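Local structure of nucleoprotein (Rift valley fever virus, 3OV9) at residues D17-E20 with I21-W24; K67-R70 with M71-K74; E84-I87 with N88-L92. The protein encapsidates the viral genomic RNA, shielding it from nucleases, and assembles into ring-shaped hexamers needed to form the nucleocapsid. All blocks are in the same frame, centred on the assembly; numbering follows the deposited sequence. Where two conformers were deposited one is given.

Contact 1: residues D17-E20 with I21-W24; sequences DRNE and IEQW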
# COMPACT_ATOMS: atom_id res chain seq x y z
N ASP A 17 -34.43 31.37 -19.69
CA ASP A 17 -35.61 30.70 -20.24
C ASP A 17 -35.63 29.22 -19.85
O ASP A 17 -34.79 28.44 -20.30
CB ASP A 17 -35.61 30.85 -21.77
CG ASP A 17 -36.87 30.30 -22.43
OD1 ASP A 17 -37.50 31.07 -23.18
OD2 ASP A 17 -37.22 29.12 -22.22
N ARG A 18 -36.59 28.85 -19.00
CA ARG A 18 -36.70 27.48 -18.49
C ARG A 18 -36.80 26.45 -19.62
O ARG A 18 -36.08 25.45 -19.60
CB ARG A 18 -37.89 27.35 -17.53
CG ARG A 18 -38.09 25.95 -16.96
CD ARG A 18 -39.25 25.92 -15.98
NE ARG A 18 -39.69 24.56 -15.70
CZ ARG A 18 -40.74 24.24 -14.95
NH1 ARG A 18 -41.49 25.19 -14.39
NH2 ARG A 18 -41.05 22.97 -14.75
N ASN A 19 -37.67 26.69 -20.59
CA ASN A 19 -37.85 25.76 -21.70
C ASN A 19 -36.60 25.60 -22.56
O ASN A 19 -36.25 24.49 -22.96
CB ASN A 19 -39.06 26.15 -22.56
CG ASN A 19 -40.38 25.96 -21.84
OD1 ASN A 19 -41.35 26.68 -22.10
ND2 ASN A 19 -40.43 24.99 -20.93
N GLU A 20 -35.91 26.71 -22.80
CA GLU A 20 -34.67 26.71 -23.57
C GLU A 20 -33.55 25.98 -22.83
O GLU A 20 -32.85 25.15 -23.42
CB GLU A 20 -34.24 28.15 -23.88
CG GLU A 20 -32.94 28.25 -24.67
CD GLU A 20 -32.57 29.68 -25.02
OE1 GLU A 20 -32.54 30.54 -24.11
OE2 GLU A 20 -32.30 29.94 -26.21
N ILE A 21 -33.39 26.28 -21.55
CA ILE A 21 -32.34 25.68 -20.72
C ILE A 21 -32.56 24.18 -20.55
O ILE A 21 -31.61 23.40 -20.62
CB ILE A 21 -32.20 26.40 -19.36
CG1 ILE A 21 -31.60 27.80 -19.56
CG2 ILE A 21 -31.34 25.59 -18.39
CD1 ILE A 21 -31.87 28.76 -18.44
N GLU A 22 -33.81 23.78 -20.34
CA GLU A 22 -34.15 22.36 -20.18
C GLU A 22 -33.88 21.54 -21.45
O GLU A 22 -33.52 20.37 -21.36
CB GLU A 22 -35.59 22.18 -19.68
CG GLU A 22 -35.78 22.54 -18.20
CD GLU A 22 -37.20 22.39 -17.70
OE1 GLU A 22 -38.09 22.02 -18.50
OE2 GLU A 22 -37.44 22.64 -16.50
N GLN A 23 -34.05 22.17 -22.61
CA GLN A 23 -33.71 21.55 -23.89
C GLN A 23 -32.20 21.31 -23.98
O GLN A 23 -31.75 20.25 -24.43
CB GLN A 23 -34.18 22.40 -25.08
CG GLN A 23 -35.67 22.29 -25.38
CD GLN A 23 -36.05 22.83 -26.75
OE1 GLN A 23 -35.33 22.64 -27.73
NE2 GLN A 23 -37.21 23.48 -26.82
N TRP A 24 -31.42 22.30 -23.54
CA TRP A 24 -29.96 22.15 -23.51
C TRP A 24 -29.54 21.04 -22.55
O TRP A 24 -28.65 20.24 -22.87
CB TRP A 24 -29.26 23.46 -23.15
CG TRP A 24 -29.28 24.50 -24.24
CD1 TRP A 24 -29.27 24.28 -25.59
CD2 TRP A 24 -29.29 25.92 -24.07
NE1 TRP A 24 -29.29 25.48 -26.27
CE2 TRP A 24 -29.30 26.50 -25.36
CE3 TRP A 24 -29.31 26.77 -22.95
CZ2 TRP A 24 -29.32 27.89 -25.56
CZ3 TRP A 24 -29.33 28.15 -23.15
CH2 TRP A 24 -29.33 28.69 -24.45
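With CG of Glu20 trans to its own backbone N (chi1 179°) and the chain stretched out beyond it, the carboxylate is carried along the helix to the indole of Trp24, one turn on. Glu20 CG lies over one face of the six-membered ring, 3.8 Å from the Trp24 ring centroid, a CH-pi contact. The carboxylate continues past the rim near CH2, nearly parallel to the ring (16°), with Glu20 CD 3.4 Å from Trp24 CH2. Backbone oxygen O of Glu20, which accepts from Trp24 N, lies above the same face, offset toward the rim.

Arg18 and Glu22 form the second i to i+4 pair. The extended arginine chain and the glutamate meet at an angle, and Arg18 NE donates to Glu22 OE2 at 3.1 Å. That oxygen lies near the guanidinium plane, while the N-H reaches it from above the carboxylate plane. A single N-H carries the bridge, for Arg18 NH2 is 4.0 Å from Glu22 OE2.

Arg18, Ile21 and Glu22, all in the region essential for oligomerization, are packed on by Val121, Leu122 and Trp125, respectively, of a neighbouring subunit. At the start of the helix, Asp17 OD2 accepts from Glu20 N at 2.8 Å, and Asp17 O takes the first main-chain bond, from Ile21 N. This is the classic Asp N-cap, here opening helix 18-28 of the N-terminal oligomerization arm.

Contact 2: residues K67-R70 with M71-K74; sequences KPRR and MMMK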
# COMPACT_ATOMS: atom_id res chain seq x y z
N LYS A 67 -17.83 -9.70 -22.24
CA LYS A 67 -16.45 -9.88 -22.68
C LYS A 67 -16.31 -11.11 -23.59
O LYS A 67 -15.95 -12.20 -23.12
CB LYS A 67 -15.49 -9.97 -21.49
CG LYS A 67 -15.43 -8.71 -20.64
CD LYS A 67 -14.36 -8.82 -19.57
CE LYS A 67 -14.16 -7.51 -18.83
NZ LYS A 67 -15.24 -7.25 -17.84
N PRO A 68 -16.57 -10.95 -24.90
CA PRO A 68 -16.60 -12.07 -25.85
C PRO A 68 -15.29 -12.86 -25.95
O PRO A 68 -15.34 -14.08 -26.12
CB PRO A 68 -16.92 -11.39 -27.18
CG PRO A 68 -17.63 -10.14 -26.81
CD PRO A 68 -16.94 -9.68 -25.56
N ARG A 69 -14.15 -12.18 -25.86
CA ARG A 69 -12.86 -12.87 -25.92
C ARG A 69 -12.59 -13.69 -24.66
O ARG A 69 -12.02 -14.79 -24.75
CB ARG A 69 -11.72 -11.88 -26.19
CG ARG A 69 -11.64 -11.39 -27.63
CD ARG A 69 -11.24 -12.50 -28.61
NE ARG A 69 -11.40 -12.07 -30.00
CZ ARG A 69 -11.31 -12.87 -31.06
NH1 ARG A 69 -11.07 -14.17 -30.91
NH2 ARG A 69 -11.48 -12.38 -32.27
N ARG A 70 -13.02 -13.18 -23.51
CA ARG A 70 -12.85 -13.85 -22.23
C ARG A 70 -13.72 -15.10 -22.11
O ARG A 70 -13.25 -16.15 -21.68
CB ARG A 70 -13.13 -12.89 -21.06
CG ARG A 70 -12.94 -13.50 -19.67
CD ARG A 70 -13.56 -12.64 -18.58
NE ARG A 70 -12.60 -11.72 -17.98
CZ ARG A 70 -12.90 -10.83 -17.03
NH1 ARG A 70 -14.14 -10.73 -16.57
NH2 ARG A 70 -11.95 -10.04 -16.54
N MET A 71 -14.99 -14.98 -22.49
CA MET A 71 -15.94 -16.10 -22.39
C MET A 71 -15.55 -17.28 -23.29
O MET A 71 -15.81 -18.43 -22.95
CB MET A 71 -17.38 -15.65 -22.67
CG MET A 71 -17.66 -15.19 -24.10
SD MET A 71 -19.35 -14.58 -24.36
CE MET A 71 -19.35 -13.11 -23.33
N MET A 72 -14.89 -16.97 -24.41
CA MET A 72 -14.41 -17.98 -25.36
C MET A 72 -13.37 -18.93 -24.76
O MET A 72 -13.21 -20.06 -25.22
CB MET A 72 -13.83 -17.31 -26.60
CG MET A 72 -14.85 -16.97 -27.67
SD MET A 72 -14.16 -15.92 -28.97
CE MET A 72 -13.06 -17.05 -29.82
N MET A 73 -12.67 -18.46 -23.73
CA MET A 73 -11.61 -19.23 -23.07
C MET A 73 -12.17 -20.37 -22.21
O MET A 73 -11.43 -21.27 -21.81
CB MET A 73 -10.71 -18.32 -22.23
CG MET A 73 -10.21 -17.08 -22.95
SD MET A 73 -8.98 -16.14 -22.02
CE MET A 73 -9.83 -15.80 -20.48
N LYS A 74 -13.47 -20.31 -21.91
CA LYS A 74 -14.16 -21.35 -21.14
C LYS A 74 -15.50 -21.65 -21.80
O LYS A 74 -16.56 -21.24 -21.31
CB LYS A 74 -14.35 -20.93 -19.68
CG LYS A 74 -13.07 -20.76 -18.86
CD LYS A 74 -12.49 -22.10 -18.42
CE LYS A 74 -11.29 -21.92 -17.50
NZ LYS A 74 -11.66 -21.27 -16.20
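Met71 folds back over Lys67 and Pro68 in the single turn of helix 68-71, for which Lys67 holds the N-cap position. This is the tight side. Met71 CG stands between its backbone N and carbonyl carbon (chi1 67°), which directs the thioether back along the turn: CG lies 3.3 Å from Pro68 O, and the methyl CE reaches 3.5 Å from Lys67 O. Main-chain support comes from Met71 N, bonded to Lys67 O at 3.0 Å, whereas the next bond, Met72 N to Pro68 O, is weak. Leu104 of helix 104-110 covers both Pro68 and Met71. Arg69 and Met72 run side by side against Ile87 of helix 77-90, with Met72 CE 3.7 Å from Arg69 NH1, whose polar partner is Glu84.

Lys67, Arg70 and Met73 make the looser, solvent side. Met73 N donates to Arg70 O at 3.1 Å, but the side chains only graze, Met73 CE to Arg70 CG 4.0 Å. Lys67, inferred by similarity to bind RNA, runs beside Arg70, placing two cationic chains together, consistent with a surface that meets RNA. Where they meet, Lys67 CD sits 3.5 Å above the plane of the Arg70 guanidinium, over its centre.

Contact 3: residues E84-I87 with N88-L92; sequences EALI and NKYKL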
# COMPACT_ATOMS: atom_id res chain seq x y z
N GLU A 84 -16.77 -16.63 -32.06
CA GLU A 84 -15.70 -16.16 -32.95
C GLU A 84 -16.27 -15.54 -34.23
O GLU A 84 -15.86 -14.46 -34.64
CB GLU A 84 -14.73 -17.30 -33.28
CG GLU A 84 -13.69 -17.00 -34.39
CD GLU A 84 -12.55 -16.09 -33.94
OE1 GLU A 84 -12.51 -15.67 -32.77
OE2 GLU A 84 -11.68 -15.80 -34.79
N ALA A 85 -17.23 -16.24 -34.84
CA ALA A 85 -17.89 -15.76 -36.05
C ALA A 85 -18.69 -14.48 -35.80
O ALA A 85 -18.69 -13.58 -36.63
CB ALA A 85 -18.78 -16.84 -36.63
N LEU A 86 -19.35 -14.41 -34.64
CA LEU A 86 -20.11 -13.21 -34.26
C LEU A 86 -19.21 -11.99 -34.06
O LEU A 86 -19.57 -10.88 -34.45
CB LEU A 86 -20.94 -13.46 -32.99
CG LEU A 86 -22.20 -14.33 -33.10
CD1 LEU A 86 -22.77 -14.59 -31.72
CD2 LEU A 86 -23.26 -13.70 -34.01
N ILE A 87 -18.04 -12.21 -33.46
CA ILE A 87 -17.07 -11.13 -33.26
C ILE A 87 -16.59 -10.57 -34.60
O ILE A 87 -16.56 -9.35 -34.78
CB ILE A 87 -15.85 -11.59 -32.41
CG1 ILE A 87 -16.29 -11.91 -30.98
CG2 ILE A 87 -14.75 -10.52 -32.41
CD1 ILE A 87 -15.26 -12.71 -30.19
N ASN A 88 -16.22 -11.46 -35.52
CA ASN A 88 -15.71 -11.05 -36.83
C ASN A 88 -16.75 -10.35 -37.70
O ASN A 88 -16.43 -9.41 -38.42
CB ASN A 88 -15.12 -12.25 -37.58
CG ASN A 88 -13.91 -12.85 -36.89
OD1 ASN A 88 -13.66 -14.05 -37.00
ND2 ASN A 88 -13.15 -12.02 -36.18
N LYS A 89 -17.99 -10.82 -37.61
CA LYS A 89 -19.08 -10.30 -38.43
C LYS A 89 -19.61 -8.96 -37.93
O LYS A 89 -19.90 -8.06 -38.73
CB LYS A 89 -20.23 -11.32 -38.51
CG LYS A 89 -21.31 -10.99 -39.52
CD LYS A 89 -22.32 -12.12 -39.61
CE LYS A 89 -23.46 -11.78 -40.54
NZ LYS A 89 -24.39 -12.94 -40.70
N TYR A 90 -19.71 -8.82 -36.61
CA TYR A 90 -20.31 -7.62 -36.00
C TYR A 90 -19.28 -6.70 -35.33
O TYR A 90 -19.65 -5.68 -34.73
CB TYR A 90 -21.42 -8.03 -35.01
CG TYR A 90 -22.60 -8.69 -35.68
CD1 TYR A 90 -23.64 -7.93 -36.20
CD2 TYR A 90 -22.66 -10.08 -35.80
CE1 TYR A 90 -24.72 -8.53 -36.83
CE2 TYR A 90 -23.74 -10.69 -36.43
CZ TYR A 90 -24.77 -9.91 -36.94
OH TYR A 90 -25.83 -10.52 -37.56
N LYS A 91 -18.00 -7.06 -35.46
CA LYS A 91 -16.87 -6.29 -34.92
C LYS A 91 -17.03 -5.98 -33.43
O LYS A 91 -16.77 -4.86 -32.98
CB LYS A 91 -16.60 -5.03 -35.75
CG LYS A 91 -16.52 -5.24 -37.26
CD LYS A 91 -15.49 -6.31 -37.68
CE LYS A 91 -14.08 -5.77 -37.77
NZ LYS A 91 -13.10 -6.83 -38.14
N LEU A 92 -17.44 -6.99 -32.67
CA LEU A 92 -17.78 -6.84 -31.25
C LEU A 92 -16.60 -6.42 -30.39
O LEU A 92 -15.47 -6.91 -30.56
CB LEU A 92 -18.40 -8.13 -30.70
CG LEU A 92 -19.74 -8.59 -31.29
CD1 LEU A 92 -20.09 -9.98 -30.77
CD2 LEU A 92 -20.87 -7.61 -30.98
O HOH W 1 -10.98 -13.22 -34.86
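Asn88 turns back toward Glu84, one helical turn earlier, and its side chain can be followed atom by atom. CB lies 3.8 Å from Glu84 O, the carbonyl that accepts the hydrogen bond from Asn88 N. CG comes closer, 3.4 Å from Glu84 O. At the tip OD1 lies by two acceptors, Glu84 O (3.3 Å) and Glu84 OE2 (3.4 Å), with no bond to either, while ND2 donates to a water at 2.8 Å. The same water donates to Glu84 OE2, so it bridges amide and carboxylate, whose planes stand almost perpendicular (86°). The bend of Glu84 at chi2 (75°) lifts the carboxylate to this position.

On the buried side Leu86 CD2 touches Tyr90 CE2 at 3.9 Å. The helix ends at Tyr90, whose OH binds Asp53 of helix 50-63; Lys91 follows with positive phi. Leu92 N then bonds Ile87 O at 3.3 Å and the Leu92 side chain packs on Leu86 and Ile87, the 6-to-1 bond and apolar contact of a Schellman-type C-cap. The water between the carboxylate oxygen and the amide N-H implies that Glu84 and Asn88 are linked through it and not directly; Arg69 probably offsets the carboxylate's charge.

How the contacts relate
Contacts 2 and 3 belong together, while contact 1 stands apart, its centre more than 40 Å from either. Contact 1 lies on the N-terminal arm, partly buried against a neighbouring subunit, and is ruled by charged and aromatic side chains. Contacts 2 and 3 involve consecutive helices, 68-71 with the loop after it and the C-terminal end of 77-90, which touch directly: Arg69 NH1 forms a salt bridge with Glu84 OE1 at 2.8 Å, and Ile87 CD1 packs on Pro68 CB and Met72 SD. Contact 2 combines a sulfur-rich inner face with a basic surface and reaches a further subunit through Lys74. Contact 3 touches no other chain; its apolar residues face inward, its water-bridged pair outward.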